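Local coordinates for protein 4-dehydrase (Streptomyces venezuelae, PDB 2PO3) that probably works as a pyridoxal-phosphate-dependent aminotransferase in desosamine biosynthesis, and is seen here with cofactor and TDP-sugar product joined as an external aldimine, at residues A[130-135]-A[158-163]; A[81-86]-A[189-194]. All coordinates share one frame; numbering follows the deposited sequence.

Contact 1 of 2, residues A[130-135]-A[158-163]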
loop_
_atom_site.group_PDB
_atom_site.type_symbol
_atom_site.label_atom_id
_atom_site.label_comp_id
_atom_site.label_asym_id
_atom_site.label_seq_id
_atom_site.Cartn_x
_atom_site.Cartn_y
_atom_site.Cartn_z
ATOM N N GLN A 130 32.993 2.200 -7.178
ATOM C CA GLN A 130 32.650 3.611 -7.200
ATOM C C GLN A 130 31.969 3.943 -5.923
ATOM O O GLN A 130 31.612 5.075 -5.635
ATOM C CB GLN A 130 31.596 3.889 -8.292
ATOM C CG GLN A 130 32.103 3.529 -9.699
ATOM C CD GLN A 130 33.209 4.496 -10.054
ATOM O OE1 GLN A 130 32.992 5.722 -10.020
ATOM N NE2 GLN A 130 34.400 3.947 -10.305
ATOM N N VAL A 131 31.768 2.907 -5.164
ATOM C CA VAL A 131 31.056 3.128 -3.946
ATOM C C VAL A 131 31.832 3.891 -2.899
ATOM O O VAL A 131 31.419 4.964 -2.453
ATOM C CB VAL A 131 30.456 1.817 -3.441
ATOM C CG1 VAL A 131 29.917 2.019 -2.045
ATOM C CG2 VAL A 131 29.300 1.338 -4.314
ATOM N N ALA A 132 32.957 3.322 -2.495
ATOM C CA ALA A 132 33.763 3.959 -1.466
ATOM C C ALA A 132 33.862 5.464 -1.599
ATOM O O ALA A 132 33.728 6.205 -0.641
ATOM C CB ALA A 132 35.139 3.350 -1.393
ATOM N N ALA A 133 34.098 5.948 -2.798
ATOM C CA ALA A 133 34.217 7.381 -2.981
ATOM C C ALA A 133 32.966 8.157 -2.654
ATOM O O ALA A 133 33.039 9.352 -2.450
ATOM C CB ALA A 133 34.599 7.659 -4.429
ATOM N N ALA A 134 31.817 7.492 -2.645
ATOM C CA ALA A 134 30.547 8.155 -2.363
ATOM C C ALA A 134 30.190 8.175 -0.872
ATOM O O ALA A 134 29.388 9.007 -0.428
ATOM C CB ALA A 134 29.419 7.532 -3.194
ATOM N N VAL A 135 30.783 7.250 -0.111
ATOM C CA VAL A 135 30.573 7.115 1.338
ATOM C C VAL A 135 30.850 8.420 2.100
ATOM O O VAL A 135 31.659 9.243 1.664
ATOM C CB VAL A 135 31.439 5.998 1.946
ATOM C CG1 VAL A 135 31.206 5.907 3.459
ATOM C CG2 VAL A 135 31.187 4.666 1.235
ATOM N N ARG A 158 29.618 -6.129 -1.022
ATOM C CA ARG A 158 29.631 -6.483 0.365
ATOM C C ARG A 158 30.999 -6.063 0.929
ATOM O O ARG A 158 31.134 -5.441 1.989
ATOM C CB ARG A 158 29.485 -8.001 0.366
ATOM C CG ARG A 158 29.714 -8.663 1.715
ATOM C CD ARG A 158 28.534 -8.442 2.610
ATOM N NE ARG A 158 27.533 -9.501 2.556
ATOM C CZ ARG A 158 26.454 -9.356 3.324
ATOM N NH1 ARG A 158 26.320 -8.265 4.098
ATOM N NH2 ARG A 158 25.503 -10.298 3.308
ATOM N N LYS A 159 32.055 -6.391 0.185
ATOM C CA LYS A 159 33.387 -6.023 0.639
ATOM C C LYS A 159 33.521 -4.539 0.938
ATOM O O LYS A 159 34.065 -4.105 1.938
ATOM C CB LYS A 159 34.526 -6.550 -0.233
ATOM C CG LYS A 159 35.873 -6.158 0.350
ATOM C CD LYS A 159 37.062 -6.460 -0.550
ATOM C CE LYS A 159 37.325 -5.364 -1.570
ATOM N NZ LYS A 159 38.509 -5.617 -2.420
ATOM N N VAL A 160 33.021 -3.702 0.062
ATOM C CA VAL A 160 33.135 -2.285 0.348
ATOM C C VAL A 160 32.288 -1.911 1.552
ATOM O O VAL A 160 32.712 -1.188 2.453
ATOM C CB VAL A 160 32.714 -1.454 -0.870
ATOM C CG1 VAL A 160 32.800 0.041 -0.555
ATOM C CG2 VAL A 160 33.550 -1.802 -2.102
ATOM N N ALA A 161 31.056 -2.416 1.553
ATOM C CA ALA A 161 30.100 -2.145 2.606
ATOM C C ALA A 161 30.772 -2.301 3.933
ATOM O O ALA A 161 30.773 -1.388 4.748
ATOM C CB ALA A 161 28.885 -3.073 2.514
ATOM N N ASP A 162 31.318 -3.497 4.089
ATOM C CA ASP A 162 32.019 -3.873 5.285
ATOM C C ASP A 162 33.020 -2.815 5.618
ATOM O O ASP A 162 32.970 -2.215 6.686
ATOM C CB ASP A 162 32.637 -5.268 5.136
ATOM C CG ASP A 162 31.515 -6.273 5.254
ATOM O OD1 ASP A 162 30.399 -5.946 5.630
ATOM O OD2 ASP A 162 31.832 -7.506 4.905
ATOM N N GLU A 163 33.906 -2.571 4.671
ATOM C CA GLU A 163 34.914 -1.546 4.867
ATOM C C GLU A 163 34.362 -0.276 5.533
ATOM O O GLU A 163 35.006 0.353 6.376
ATOM C CB GLU A 163 35.577 -1.154 3.525
ATOM C CG GLU A 163 37.077 -1.502 3.371
ATOM C CD GLU A 163 37.391 -2.142 2.037
ATOM O OE1 GLU A 163 37.958 -3.226 1.939
ATOM O OE2 GLU A 163 36.969 -1.434 1.005
#
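Val131, Ala132 and Val160 meet mainly through methyl groups, with one backbone nitrogen also touched, and a single methyl, Val160 CG1, makes every close approach from the helix 154-163 side. Side chain to side chain, Val131 CG1 sits 3.8 Å from Val160 CG1, with the two valines crossing at a slant. The stem of Val131 is also grazed, since Val131 CB is 4.1 Å from Val160 CG1. Ala132 offers its methyl from next door: Ala132 CB also lies 4.1 Å from Val160 CG1.

Side chain to backbone, the same methyl reaches the peptide between Val131 and Ala132, with Ala132 N 3.8 Å from Val160 CG1. One methyl thus rests on backbone and on both side chains of this pair. Its torsion accounts for this: CG1 lies opposite the backbone N (chi1 178°), which carries it across to 130-135. CG1 of Val131 is likewise opposite its N (chi1 170°), and it is this branch that makes the closest methyl-to-methyl approach. Backbones approach closely here, with Ala132 CA 6.5 Å from Val160 CA; of the 104 Å² buried in all, a little over half comes from Val160 and the rest chiefly from Val131 and Ala132.

Backbone hydrogen bonds shape each partner separately. In 158-163 they are regular helical bonds, such as Asp162 N to Arg158 O at 2.9 Å. Segment 130-135 is more loosely bonded: Ala134 N to Val131 O, 2.6 Å, spans three residues, and the bond from Val135 N to the same oxygen is weak.

His164, bound through ND1 to Val160 O, touches Ala132 and Val135, while Leu126 packs on Val131. Helix 128-131 leads into strand 139-145, and helix 154-163 forms the beta-alpha-beta crossover from that strand to its parallel neighbour 167-171; Ala134 and Val135 rest on Ile94 of strand 92-96.

Contact 2 of 2, residues A[81-86]-A[189-194]; sequences QLLAHA and GDAEVF
Leu83 drives both of its terminal methyls against strand 191-195, straddling the methyl of Ala191. The evidence is a nearly even pair of distances: Leu83 CD1 lies 3.9 Å from Ala191 CB, and Leu83 CD2 lies 4.0 Å from the same atom. CD2 also serves a second residue, with Leu83 CD2 4.1 Å from Val193 CG2. Leu83 and Val193 run past each other in opposite senses and touch only through this methyl pair. With CG turned opposite the backbone N of Leu83 (chi1 178°), the leucine bridges backbones whose closest CA atoms, Leu83 CA and Ala191 CA, are 7.9 Å apart. All three residues are buried, and Tyr169 and Leu217 close in on Leu83 and Ala191 respectively.

This is a helix-on-sheet contact of the large domain of fold type I pyridoxal-phosphate enzymes, whose mixed seven-stranded sheet has the order found here. Strand 191-195 runs between parallel strand 167-171, bonded through Phe170, and antiparallel strand 208-212, bonded through Val211 and Ala209. The side chain of Val193 comes within about 7 Å of the bound aldimine, nearest atoms.

Away from the leucine the contact thins quickly. Gly189 and Asp190 are partly exposed and do not touch the helix. Glu192 points to the other face of the strand, where Gly189 N donates to Glu192 OE2 at 2.9 Å; the bond is bent (145°) and approaches the anti side of the carboxylate, 29° out of its plane. Leu188 N shares OE2, while His146 NE2 holds OE1. The helix's other flank meets the second subunit, where His85 NE2 is hydrogen-bonded to Trp109 O of that chain and the two rings lie edge-to-face.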
loop_
_atom_site.group_PDB
_atom_site.type_symbol
_atom_site.label_atom_id
_atom_site.label_comp_id
_atom_site.label_asym_id
_atom_site.label_seq_id
_atom_site.Cartn_x
_atom_site.Cartn_y
_atom_site.Cartn_z
ATOM N N GLN A 81 10.544 0.792 2.129
ATOM C CA GLN A 81 10.338 1.654 3.298
ATOM C C GLN A 81 10.355 0.870 4.607
ATOM O O GLN A 81 10.965 1.293 5.613
ATOM C CB GLN A 81 9.043 2.463 3.131
ATOM C CG GLN A 81 9.228 3.498 1.995
ATOM C CD GLN A 81 7.930 3.965 1.377
ATOM O OE1 GLN A 81 6.886 3.391 1.644
ATOM N NE2 GLN A 81 7.959 4.993 0.537
ATOM N N LEU A 82 9.702 -0.295 4.621
ATOM C CA LEU A 82 9.730 -1.076 5.862
ATOM C C LEU A 82 11.139 -1.535 6.199
ATOM O O LEU A 82 11.544 -1.549 7.346
ATOM C CB LEU A 82 8.856 -2.355 5.911
ATOM C CG LEU A 82 7.419 -2.208 5.454
ATOM C CD1 LEU A 82 6.904 -3.575 5.019
ATOM C CD2 LEU A 82 6.546 -1.770 6.632
ATOM N N LEU A 83 11.862 -1.961 5.182
ATOM C CA LEU A 83 13.210 -2.454 5.382
ATOM C C LEU A 83 14.069 -1.387 6.009
ATOM O O LEU A 83 14.705 -1.598 7.033
ATOM C CB LEU A 83 13.740 -2.916 4.018
ATOM C CG LEU A 83 15.167 -3.410 4.103
ATOM C CD1 LEU A 83 15.324 -4.415 5.249
ATOM C CD2 LEU A 83 15.506 -4.077 2.790
ATOM N N ALA A 84 14.040 -0.221 5.369
ATOM C CA ALA A 84 14.780 0.906 5.868
ATOM C C ALA A 84 14.434 1.149 7.311
ATOM O O ALA A 84 15.340 1.083 8.141
ATOM C CB ALA A 84 14.560 2.178 5.066
ATOM N N HIS A 85 13.149 1.421 7.607
ATOM C CA HIS A 85 12.702 1.687 8.977
ATOM C C HIS A 85 13.057 0.592 9.944
ATOM O O HIS A 85 13.553 0.898 11.017
ATOM C CB HIS A 85 11.226 2.080 9.147
ATOM C CG HIS A 85 10.940 3.525 8.863
ATOM N ND1 HIS A 85 11.794 4.548 9.251
ATOM C CD2 HIS A 85 9.863 4.089 8.224
ATOM C CE1 HIS A 85 11.205 5.685 8.853
ATOM N NE2 HIS A 85 10.035 5.451 8.223
ATOM N N ALA A 86 12.795 -0.662 9.566
ATOM C CA ALA A 86 13.105 -1.817 10.418
ATOM C C ALA A 86 14.587 -1.889 10.807
ATOM O O ALA A 86 14.947 -2.289 11.912
ATOM C CB ALA A 86 12.687 -3.135 9.744
ATOM N N GLY A 189 21.740 -10.123 -0.393
ATOM C CA GLY A 189 21.980 -8.962 0.462
ATOM C C GLY A 189 21.626 -9.317 1.877
ATOM O O GLY A 189 21.296 -10.473 2.151
ATOM N N ASP A 190 21.692 -8.311 2.734
ATOM C CA ASP A 190 21.326 -8.468 4.119
ATOM C C ASP A 190 19.826 -8.801 4.107
ATOM O O ASP A 190 19.302 -9.495 4.996
ATOM C CB ASP A 190 21.554 -7.120 4.864
ATOM C CG ASP A 190 23.029 -6.895 5.127
ATOM O OD1 ASP A 190 23.841 -7.777 4.990
ATOM O OD2 ASP A 190 23.352 -5.685 5.528
ATOM N N ALA A 191 19.157 -8.256 3.059
ATOM C CA ALA A 191 17.733 -8.397 2.770
ATOM C C ALA A 191 17.447 -7.819 1.408
ATOM O O ALA A 191 18.111 -6.860 0.993
ATOM C CB ALA A 191 16.856 -7.680 3.799
ATOM N N GLU A 192 16.441 -8.401 0.730
ATOM C CA GLU A 192 16.047 -7.943 -0.595
ATOM C C GLU A 192 14.534 -7.732 -0.736
ATOM O O GLU A 192 13.735 -8.325 0.019
ATOM C CB GLU A 192 16.658 -8.779 -1.743
ATOM C CG GLU A 192 18.151 -9.146 -1.512
ATOM C CD GLU A 192 18.709 -9.940 -2.663
ATOM O OE1 GLU A 192 18.251 -9.847 -3.779
ATOM O OE2 GLU A 192 19.683 -10.761 -2.348
ATOM N N VAL A 193 14.156 -6.869 -1.708
ATOM C CA VAL A 193 12.752 -6.568 -1.953
ATOM C C VAL A 193 12.311 -6.995 -3.329
ATOM O O VAL A 193 12.939 -6.587 -4.304
ATOM C CB VAL A 193 12.372 -5.100 -1.720
ATOM C CG1 VAL A 193 10.860 -4.905 -1.651
ATOM C CG2 VAL A 193 12.923 -4.635 -0.377
ATOM N N PHE A 194 11.240 -7.807 -3.403
ATOM C CA PHE A 194 10.712 -8.250 -4.684
ATOM C C PHE A 194 9.460 -7.443 -4.990
ATOM O O PHE A 194 8.875 -6.853 -4.112
ATOM C CB PHE A 194 10.237 -9.707 -4.656
ATOM C CG PHE A 194 11.370 -10.681 -4.685
ATOM C CD1 PHE A 194 11.465 -11.712 -3.745
ATOM C CD2 PHE A 194 12.344 -10.561 -5.677
ATOM C CE1 PHE A 194 12.520 -12.627 -3.796
ATOM C CE2 PHE A 194 13.419 -11.449 -5.726
ATOM C CZ PHE A 194 13.489 -12.480 -4.790
#

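Both contacts are buried and apolar, but contact 2 lies deeper: its centre is about 16 Å from that of the chain, against about 23 Å for contact 1, where one touching residue is exposed. Contact 1 sets the weakly bonded turn of 130-135 against helix 154-163, contact 2 a helix on a strand; they share no element. The chain nests 130-135 and 158-163 inside the loop closed by 81-86 and 189-194. Although their centres stand about 19 Å apart, a salt bridge links them, Arg158 NH1 to Asp190 OD1 at 2.7 Å. It lies outside the touching residues of either contact, whose own chemistry is apolar. Contact 2 alone reaches toward both cofactor pocket and subunit interface.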